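Long-range contact in small nuclear ribonucleoprotein homolog (Pyrobaculum aerophilum, PDB 1M5Q), which probably binds RNA, as Sm-like proteins generally do, and assembles as a 14-mer of small beta-barrel subunits that each carry an additional C-terminal domain: residues A29-A41 with N50-I62. Sequence-based numbering, arbitrary orientation.
Sequences AVDNQLNIVLANA and NRVFIMYRYIVHI
The Tyr56 ring meets Asn35 at its edge: Asn35 CG lies in the ring plane, and Asn35 OD1 comes to 3.2 Å from Tyr56 CD2. The amide and ring planes are 49° apart. The backbone carbonyl Gln33 O approaches the ring obliquely, and Gln33 CB lies near Tyr56 CD2. The Phe53 ring has Arg51 NH1 at an edge, in plane, and Val37 CG2 packs 3.5 Å from Phe53 CD2. Arg51 NH2 makes a salt bridge with Glu90 of another subunit. Phe1 of a neighbouring subunit meets the Phe53 ring edge-to-face.

Val37 and Phe53 belong to the antiparallel hairpin of strands 36-42 and 48-54 in the Sm fold, a small OB-like barrel; Asn35 and Tyr56 lie just beyond its end. Ile36 with Ile54 and Leu38 with Val52 are hydrogen-bonded pairs. Ile54 N reaches Ile36 O at 2.8 Å. Val37 with Phe53 is a non-hydrogen-bonded pair on the other face. Val52 to Ile54 also pair with a strand of the neighbouring subunit, so the sheet continues across the interface.

Asn35 links the 31-34 turn to the start of the 3-10 segment 56-58. With CG beside the backbone N (chi1 -76°), its amide spans from Asp31 to Tyr56. Asn35 OD1 accepts a hydrogen bond from Tyr56 N at 2.9 Å, while ND2 gives one to the syn lone pair of Asp31 OD2. An alanine here would probably leave Tyr56 N and Asp31 OD2 without these partners and weaken the tie between turn and 3-10 segment. On the face that carries Ile36 and Ile54, Ile59 CD1 touches Ile36 CG1 at 3.5 Å. At the far end Asn40 N bonds to Asn50 O. A weak bond of 3.4 Å runs from Asn50 ND2 to Asn40 OD1.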
ATOM      1  N   ALA H  29       2.020 -22.805  11.966  1.00 19.66           N
ATOM      2  CA  ALA H  29       0.935 -21.822  12.057  1.00 21.06           C
ATOM      3  C   ALA H  29       0.837 -21.020  10.789  1.00 21.66           C
ATOM      4  O   ALA H  29       1.862 -20.750  10.130  1.00 21.58           O
ATOM      5  CB  ALA H  29       1.170 -20.844  13.241  1.00 20.88           C
ATOM      6  N   VAL H  30      -0.377 -20.617  10.425  1.00 20.24           N
ATOM      7  CA  VAL H  30      -0.509 -19.799   9.227  1.00 22.14           C
ATOM      8  C   VAL H  30      -1.587 -18.795   9.589  1.00 23.63           C
ATOM      9  O   VAL H  30      -2.583 -19.194  10.189  1.00 22.40           O
ATOM     10  CB  VAL H  30      -1.053 -20.588   8.037  1.00 24.93           C
ATOM     11  CG1 VAL H  30      -1.140 -19.691   6.803  1.00 25.07           C
ATOM     12  CG2 VAL H  30      -0.150 -21.772   7.729  1.00 30.49           C
ATOM     13  N   ASP H  31      -1.417 -17.522   9.260  1.00 21.51           N
ATOM     14  CA  ASP H  31      -2.513 -16.586   9.547  1.00 22.35           C
ATOM     15  C   ASP H  31      -3.158 -16.048   8.259  1.00 20.96           C
ATOM     16  O   ASP H  31      -2.740 -16.407   7.145  1.00 18.70           O
ATOM     17  CB  ASP H  31      -2.050 -15.442  10.460  1.00 22.60           C
ATOM     18  CG  ASP H  31      -0.984 -14.547   9.835  1.00 24.92           C
ATOM     19  OD1 ASP H  31      -0.769 -14.604   8.608  1.00 24.81           O
ATOM     20  OD2 ASP H  31      -0.361 -13.741  10.605  1.00 27.01           O
ATOM     21  N   ASN H  32      -4.146 -15.166   8.393  1.00 21.45           N
ATOM     22  CA  ASN H  32      -4.823 -14.637   7.222  1.00 21.80           C
ATOM     23  C   ASN H  32      -3.929 -13.897   6.260  1.00 21.66           C
ATOM     24  O   ASN H  32      -4.200 -13.852   5.069  1.00 20.85           O
ATOM     25  CB  ASN H  32      -5.965 -13.704   7.618  1.00 23.94           C
ATOM     26  CG  ASN H  32      -7.121 -14.443   8.253  1.00 24.56           C
ATOM     27  OD1 ASN H  32      -7.211 -15.702   8.232  1.00 22.01           O
ATOM     28  ND2 ASN H  32      -8.029 -13.671   8.803  1.00 23.97           N
ATOM     29  N   GLN H  33      -2.865 -13.308   6.779  1.00 19.74           N
ATOM     30  CA  GLN H  33      -1.951 -12.556   5.924  1.00 20.10           C
ATOM     31  C   GLN H  33      -0.878 -13.469   5.343  1.00 19.10           C
ATOM     32  O   GLN H  33       0.033 -13.000   4.686  1.00 17.77           O
ATOM     33  CB  GLN H  33      -1.299 -11.410   6.736  1.00 19.82           C
ATOM     34  CG  GLN H  33      -2.325 -10.337   7.109  1.00 23.36           C
ATOM     35  CD  GLN H  33      -1.748  -9.268   7.994  1.00 24.56           C
ATOM     36  OE1 GLN H  33      -1.429  -9.526   9.148  1.00 25.50           O
ATOM     37  NE2 GLN H  33      -1.615  -8.048   7.454  1.00 26.96           N
ATOM     38  N   LEU H  34      -1.012 -14.761   5.600  1.00 19.58           N
ATOM     39  CA  LEU H  34      -0.054 -15.750   5.124  1.00 21.99           C
ATOM     40  C   LEU H  34       1.368 -15.588   5.704  1.00 21.68           C
ATOM     41  O   LEU H  34       2.343 -15.864   5.018  1.00 21.46           O
ATOM     42  CB  LEU H  34       0.015 -15.804   3.580  1.00 19.08           C
ATOM     43  CG  LEU H  34      -0.943 -16.642   2.716  1.00 25.36           C
ATOM     44  CD1 LEU H  34      -1.429 -17.883   3.444  1.00 19.46           C
ATOM     45  CD2 LEU H  34      -2.076 -15.834   2.217  1.00 24.76           C
ATOM     46  N   ASN H  35       1.467 -15.072   6.939  1.00 21.42           N
ATOM     47  CA  ASN H  35       2.731 -15.132   7.662  1.00 19.97           C
ATOM     48  C   ASN H  35       2.736 -16.627   7.976  1.00 20.39           C
ATOM     49  O   ASN H  35       1.681 -17.255   8.153  1.00 20.04           O
ATOM     50  CB  ASN H  35       2.692 -14.378   9.004  1.00 19.93           C
ATOM     51  CG  ASN H  35       2.760 -12.869   8.803  1.00 22.93           C
ATOM     52  OD1 ASN H  35       3.628 -12.335   8.053  1.00 22.36           O
ATOM     53  ND2 ASN H  35       1.843 -12.183   9.424  1.00 21.85           N
ATOM     54  N   ILE H  36       3.907 -17.189   8.131  1.00 19.37           N
ATOM     55  CA  ILE H  36       4.005 -18.632   8.362  1.00 19.73           C
ATOM     56  C   ILE H  36       4.967 -18.909   9.497  1.00 18.94           C
ATOM     57  O   ILE H  36       5.991 -18.251   9.566  1.00 18.61           O
ATOM     58  CB  ILE H  36       4.667 -19.334   7.145  1.00 21.56           C
ATOM     59  CG1 ILE H  36       3.827 -19.094   5.859  1.00 20.53           C
ATOM     60  CG2 ILE H  36       4.916 -20.856   7.486  1.00 20.36           C
ATOM     61  CD1 ILE H  36       2.535 -19.805   5.927  1.00 21.87           C
ATOM     62  N   VAL H  37       4.626 -19.848  10.388  1.00 20.03           N
ATOM     63  CA  VAL H  37       5.586 -20.280  11.408  1.00 19.57           C
ATOM     64  C   VAL H  37       5.915 -21.753  11.054  1.00 19.53           C
ATOM     65  O   VAL H  37       4.992 -22.540  10.782  1.00 21.60           O
ATOM     66  CB  VAL H  37       5.016 -20.252  12.860  1.00 20.68           C
ATOM     67  CG1 VAL H  37       6.145 -20.726  13.872  1.00 20.83           C
ATOM     68  CG2 VAL H  37       4.564 -18.816  13.216  1.00 22.07           C
ATOM     69  N   LEU H  38       7.204 -22.097  10.960  1.00 17.52           N
ATOM     70  CA  LEU H  38       7.641 -23.477  10.728  1.00 18.78           C
ATOM     71  C   LEU H  38       8.324 -24.018  11.987  1.00 18.90           C
ATOM     72  O   LEU H  38       9.042 -23.262  12.685  1.00 18.26           O
ATOM     73  CB  LEU H  38       8.674 -23.598   9.605  1.00 18.39           C
ATOM     74  CG  LEU H  38       8.336 -23.123   8.207  1.00 19.73           C
ATOM     75  CD1 LEU H  38       9.507 -23.455   7.289  1.00 19.80           C
ATOM     76  CD2 LEU H  38       7.018 -23.800   7.696  1.00 19.10           C
ATOM     77  N   ALA H  39       8.126 -25.317  12.240  1.00 17.19           N
ATOM     78  CA  ALA H  39       8.721 -26.008  13.404  1.00 18.25           C
ATOM     79  C   ALA H  39       9.859 -26.887  12.918  1.00 18.00           C
ATOM     80  O   ALA H  39       9.757 -27.520  11.837  1.00 17.49           O
ATOM     81  CB  ALA H  39       7.707 -26.896  14.104  1.00 17.11           C
ATOM     82  N   ASN H  40      10.941 -26.896  13.695  1.00 19.06           N
ATOM     83  CA  ASN H  40      12.126 -27.714  13.382  1.00 20.02           C
ATOM     84  C   ASN H  40      12.435 -27.642  11.901  1.00 20.04           C
ATOM     85  O   ASN H  40      12.391 -28.632  11.159  1.00 19.04           O
ATOM     86  CB  ASN H  40      11.845 -29.154  13.812  1.00 23.73           C
ATOM     87  CG  ASN H  40      11.710 -29.266  15.348  1.00 25.26           C
ATOM     88  OD1 ASN H  40      12.604 -28.828  16.056  1.00 27.29           O
ATOM     89  ND2 ASN H  40      10.597 -29.807  15.842  1.00 22.48           N
ATOM     90  N   ALA H  41      12.769 -26.437  11.492  1.00 21.27           N
ATOM     91  CA  ALA H  41      13.023 -26.133  10.098  1.00 22.62           C
ATOM     92  C   ALA H  41      14.518 -25.981   9.844  1.00 24.30           C
ATOM     93  O   ALA H  41      15.283 -25.679  10.738  1.00 25.44           O
ATOM     94  CB  ALA H  41      12.290 -24.829   9.725  1.00 18.44           C
ATOM     95  N   ASN H  50      14.315 -24.351  16.077  1.00 21.02           N
ATOM     96  CA  ASN H  50      13.123 -24.980  16.589  1.00 21.03           C
ATOM     97  C   ASN H  50      11.883 -24.303  16.004  1.00 18.37           C
ATOM     98  O   ASN H  50      10.878 -24.968  15.799  1.00 21.29           O
ATOM     99  CB  ASN H  50      13.073 -24.968  18.118  1.00 20.73           C
ATOM    100  CG  ASN H  50      11.728 -25.500  18.650  1.00 27.12           C
ATOM    101  OD1 ASN H  50      10.882 -24.720  19.088  1.00 33.31           O
ATOM    102  ND2 ASN H  50      11.504 -26.809  18.562  1.00 26.65           N
ATOM    103  N   ARG H  51      11.953 -23.004  15.778  1.00 16.14           N
ATOM    104  CA  ARG H  51      10.845 -22.251  15.142  1.00 19.02           C
ATOM    105  C   ARG H  51      11.419 -21.162  14.280  1.00 18.50           C
ATOM    106  O   ARG H  51      12.453 -20.586  14.602  1.00 19.79           O
ATOM    107  CB  ARG H  51       9.867 -21.613  16.157  1.00 17.56           C
ATOM    108  CG  ARG H  51       8.895 -22.584  16.787  1.00 22.43           C
ATOM    109  CD  ARG H  51       7.958 -21.868  17.816  1.00 23.63           C
ATOM    110  NE  ARG H  51       8.639 -21.553  19.065  1.00 24.47           N
ATOM    111  CZ  ARG H  51       8.166 -20.697  19.976  1.00 30.11           C
ATOM    112  NH1 ARG H  51       6.985 -20.063  19.769  1.00 29.01           N
ATOM    113  NH2 ARG H  51       8.873 -20.454  21.084  1.00 25.94           N
ATOM    114  N   VAL H  52      10.733 -20.886  13.182  1.00 19.21           N
ATOM    115  CA  VAL H  52      11.135 -19.863  12.240  1.00 19.03           C
ATOM    116  C   VAL H  52       9.835 -19.132  11.931  1.00 19.23           C
ATOM    117  O   VAL H  52       8.877 -19.748  11.471  1.00 16.38           O
ATOM    118  CB  VAL H  52      11.674 -20.510  10.958  1.00 19.10           C
ATOM    119  CG1 VAL H  52      12.033 -19.452   9.922  1.00 16.85           C
ATOM    120  CG2 VAL H  52      12.861 -21.394  11.333  1.00 18.73           C
ATOM    121  N   PHE H  53       9.818 -17.826  12.195  1.00 19.53           N
ATOM    122  CA  PHE H  53       8.645 -17.005  11.962  1.00 18.96           C
ATOM    123  C   PHE H  53       8.914 -16.222  10.676  1.00 17.31           C
ATOM    124  O   PHE H  53       9.704 -15.292  10.651  1.00 18.22           O
ATOM    125  CB  PHE H  53       8.428 -16.038  13.139  1.00 21.84           C
ATOM    126  CG  PHE H  53       8.314 -16.729  14.478  1.00 22.00           C
ATOM    127  CD1 PHE H  53       9.456 -17.039  15.226  1.00 22.19           C
ATOM    128  CD2 PHE H  53       7.077 -17.075  14.981  1.00 21.20           C
ATOM    129  CE1 PHE H  53       9.337 -17.677  16.442  1.00 20.16           C
ATOM    130  CE2 PHE H  53       6.948 -17.725  16.213  1.00 21.00           C
ATOM    131  CZ  PHE H  53       8.078 -18.024  16.946  1.00 21.90           C
ATOM    132  N   ILE H  54       8.205 -16.592   9.623  1.00 16.75           N
ATOM    133  CA  ILE H  54       8.423 -15.995   8.311  1.00 17.17           C
ATOM    134  C   ILE H  54       7.409 -14.887   7.912  1.00 15.93           C
ATOM    135  O   ILE H  54       6.190 -15.147   7.825  1.00 16.45           O
ATOM    136  CB  ILE H  54       8.380 -17.136   7.286  1.00 17.32           C
ATOM    137  CG1 ILE H  54       9.354 -18.233   7.717  1.00 17.89           C
ATOM    138  CG2 ILE H  54       8.633 -16.625   5.901  1.00 15.74           C
ATOM    139  CD1 ILE H  54       9.237 -19.429   6.807  1.00 17.38           C
HETATM  140  N   MSE H  55       7.923 -13.683   7.643  1.00 16.39           N
HETATM  141  CA  MSE H  55       7.095 -12.508   7.265  1.00 17.42           C
HETATM  142  C   MSE H  55       6.532 -12.732   5.853  1.00 17.50           C
HETATM  143  O   MSE H  55       7.272 -13.032   4.912  1.00 17.69           O
HETATM  144  CB  MSE H  55       7.958 -11.236   7.325  1.00 19.98           C
HETATM  145  CG  MSE H  55       8.694 -11.073   8.682  1.00 19.29           C
HETATM  146 SE   MSE H  55       7.495 -10.403  10.062  0.89 26.65          SE
HETATM  147  CE  MSE H  55       7.718  -8.476   9.569  1.00 21.24           C
ATOM    148  N   TYR H  56       5.223 -12.586   5.702  1.00 20.29           N
ATOM    149  CA  TYR H  56       4.557 -12.859   4.407  1.00 21.61           C
ATOM    150  C   TYR H  56       5.134 -12.103   3.223  1.00 20.33           C
ATOM    151  O   TYR H  56       5.287 -12.664   2.120  1.00 19.20           O
ATOM    152  CB  TYR H  56       3.032 -12.651   4.542  1.00 21.08           C
ATOM    153  CG  TYR H  56       2.607 -11.205   4.525  1.00 23.41           C
ATOM    154  CD1 TYR H  56       2.506 -10.518   3.301  1.00 25.14           C
ATOM    155  CD2 TYR H  56       2.366 -10.502   5.708  1.00 23.03           C
ATOM    156  CE1 TYR H  56       2.179  -9.171   3.256  1.00 27.76           C
ATOM    157  CE2 TYR H  56       2.033  -9.117   5.694  1.00 24.08           C
ATOM    158  CZ  TYR H  56       1.941  -8.481   4.454  1.00 28.33           C
ATOM    159  OH  TYR H  56       1.574  -7.169   4.349  1.00 31.56           O
ATOM    160  N   ARG H  57       5.538 -10.859   3.457  1.00 18.92           N
ATOM    161  CA  ARG H  57       6.074 -10.052   2.359  1.00 18.90           C
ATOM    162  C   ARG H  57       7.262 -10.663   1.595  1.00 19.07           C
ATOM    163  O   ARG H  57       7.510 -10.301   0.425  1.00 17.46           O
ATOM    164  CB  ARG H  57       6.495  -8.672   2.882  1.00 25.37           C
ATOM    165  CG  ARG H  57       5.402  -7.619   2.819  1.00 32.78           C
ATOM    166  CD  ARG H  57       5.854  -6.320   3.544  1.00 37.35           C
ATOM    167  NE  ARG H  57       5.578  -6.486   4.969  1.00 41.25           N
ATOM    168  CZ  ARG H  57       4.477  -6.036   5.564  1.00 40.37           C
ATOM    169  NH1 ARG H  57       3.577  -5.368   4.856  1.00 39.00           N
ATOM    170  NH2 ARG H  57       4.259  -6.294   6.855  1.00 40.53           N
ATOM    171  N   TYR H  58       8.001 -11.564   2.253  1.00 16.69           N
ATOM    172  CA  TYR H  58       9.184 -12.182   1.634  1.00 17.32           C
ATOM    173  C   TYR H  58       9.006 -13.602   1.110  1.00 17.42           C
ATOM    174  O   TYR H  58       9.987 -14.216   0.594  1.00 18.94           O
ATOM    175  CB  TYR H  58      10.364 -12.121   2.632  1.00 15.68           C
ATOM    176  CG  TYR H  58      10.892 -10.698   2.746  1.00 17.49           C
ATOM    177  CD1 TYR H  58      10.461  -9.849   3.764  1.00 18.36           C
ATOM    178  CD2 TYR H  58      11.748 -10.176   1.771  1.00 19.41           C
ATOM    179  CE1 TYR H  58      10.869  -8.516   3.823  1.00 19.03           C
ATOM    180  CE2 TYR H  58      12.181  -8.824   1.808  1.00 19.07           C
ATOM    181  CZ  TYR H  58      11.729  -8.006   2.847  1.00 18.55           C
ATOM    182  OH  TYR H  58      12.144  -6.708   2.922  1.00 17.04           O
ATOM    183  N   ILE H  59       7.773 -14.117   1.206  1.00 18.08           N
ATOM    184  CA  ILE H  59       7.481 -15.479   0.756  1.00 16.72           C
ATOM    185  C   ILE H  59       7.119 -15.496  -0.708  1.00 19.23           C
ATOM    186  O   ILE H  59       6.132 -14.828  -1.117  1.00 16.81           O
ATOM    187  CB  ILE H  59       6.317 -16.125   1.550  1.00 16.02           C
ATOM    188  CG1 ILE H  59       6.667 -16.155   3.041  1.00 15.29           C
ATOM    189  CG2 ILE H  59       6.098 -17.566   1.066  1.00 15.12           C
ATOM    190  CD1 ILE H  59       5.564 -16.654   4.008  1.00 17.64           C
ATOM    191  N   VAL H  60       7.892 -16.261  -1.497  1.00 15.91           N
ATOM    192  CA  VAL H  60       7.637 -16.331  -2.916  1.00 15.24           C
ATOM    193  C   VAL H  60       6.621 -17.406  -3.153  1.00 15.73           C
ATOM    194  O   VAL H  60       5.673 -17.228  -3.915  1.00 18.96           O
ATOM    195  CB  VAL H  60       8.930 -16.650  -3.734  1.00 18.46           C
ATOM    196  CG1 VAL H  60       8.581 -16.606  -5.219  1.00 15.10           C
ATOM    197  CG2 VAL H  60      10.064 -15.644  -3.379  1.00 14.74           C
ATOM    198  N   HIS H  61       6.809 -18.547  -2.516  1.00 15.61           N
ATOM    199  CA  HIS H  61       5.880 -19.613  -2.617  1.00 16.85           C
ATOM    200  C   HIS H  61       6.132 -20.637  -1.536  1.00 18.54           C
ATOM    201  O   HIS H  61       7.158 -20.616  -0.882  1.00 16.82           O
ATOM    202  CB  HIS H  61       5.888 -20.250  -4.022  1.00 18.86           C
ATOM    203  CG  HIS H  61       7.183 -20.870  -4.423  1.00 19.68           C
ATOM    204  ND1 HIS H  61       8.185 -20.168  -5.067  1.00 22.85           N
ATOM    205  CD2 HIS H  61       7.620 -22.145  -4.319  1.00 18.15           C
ATOM    206  CE1 HIS H  61       9.185 -20.990  -5.348  1.00 21.24           C
ATOM    207  NE2 HIS H  61       8.865 -22.197  -4.904  1.00 21.68           N
ATOM    208  N   ILE H  62       5.166 -21.528  -1.380  1.00 20.09           N
ATOM    209  CA  ILE H  62       5.150 -22.601  -0.404  1.00 21.57           C
ATOM    210  C   ILE H  62       4.844 -23.881  -1.213  1.00 22.29           C
ATOM    211  O   ILE H  62       3.871 -23.940  -1.987  1.00 20.13           O
ATOM    212  CB  ILE H  62       3.996 -22.395   0.599  1.00 21.86           C
ATOM    213  CG1 ILE H  62       4.067 -20.983   1.180  1.00 23.89           C
ATOM    214  CG2 ILE H  62       4.010 -23.490   1.676  1.00 23.90           C
ATOM    215  CD1 ILE H  62       5.027 -20.833   2.199  1.00 30.24           C
TER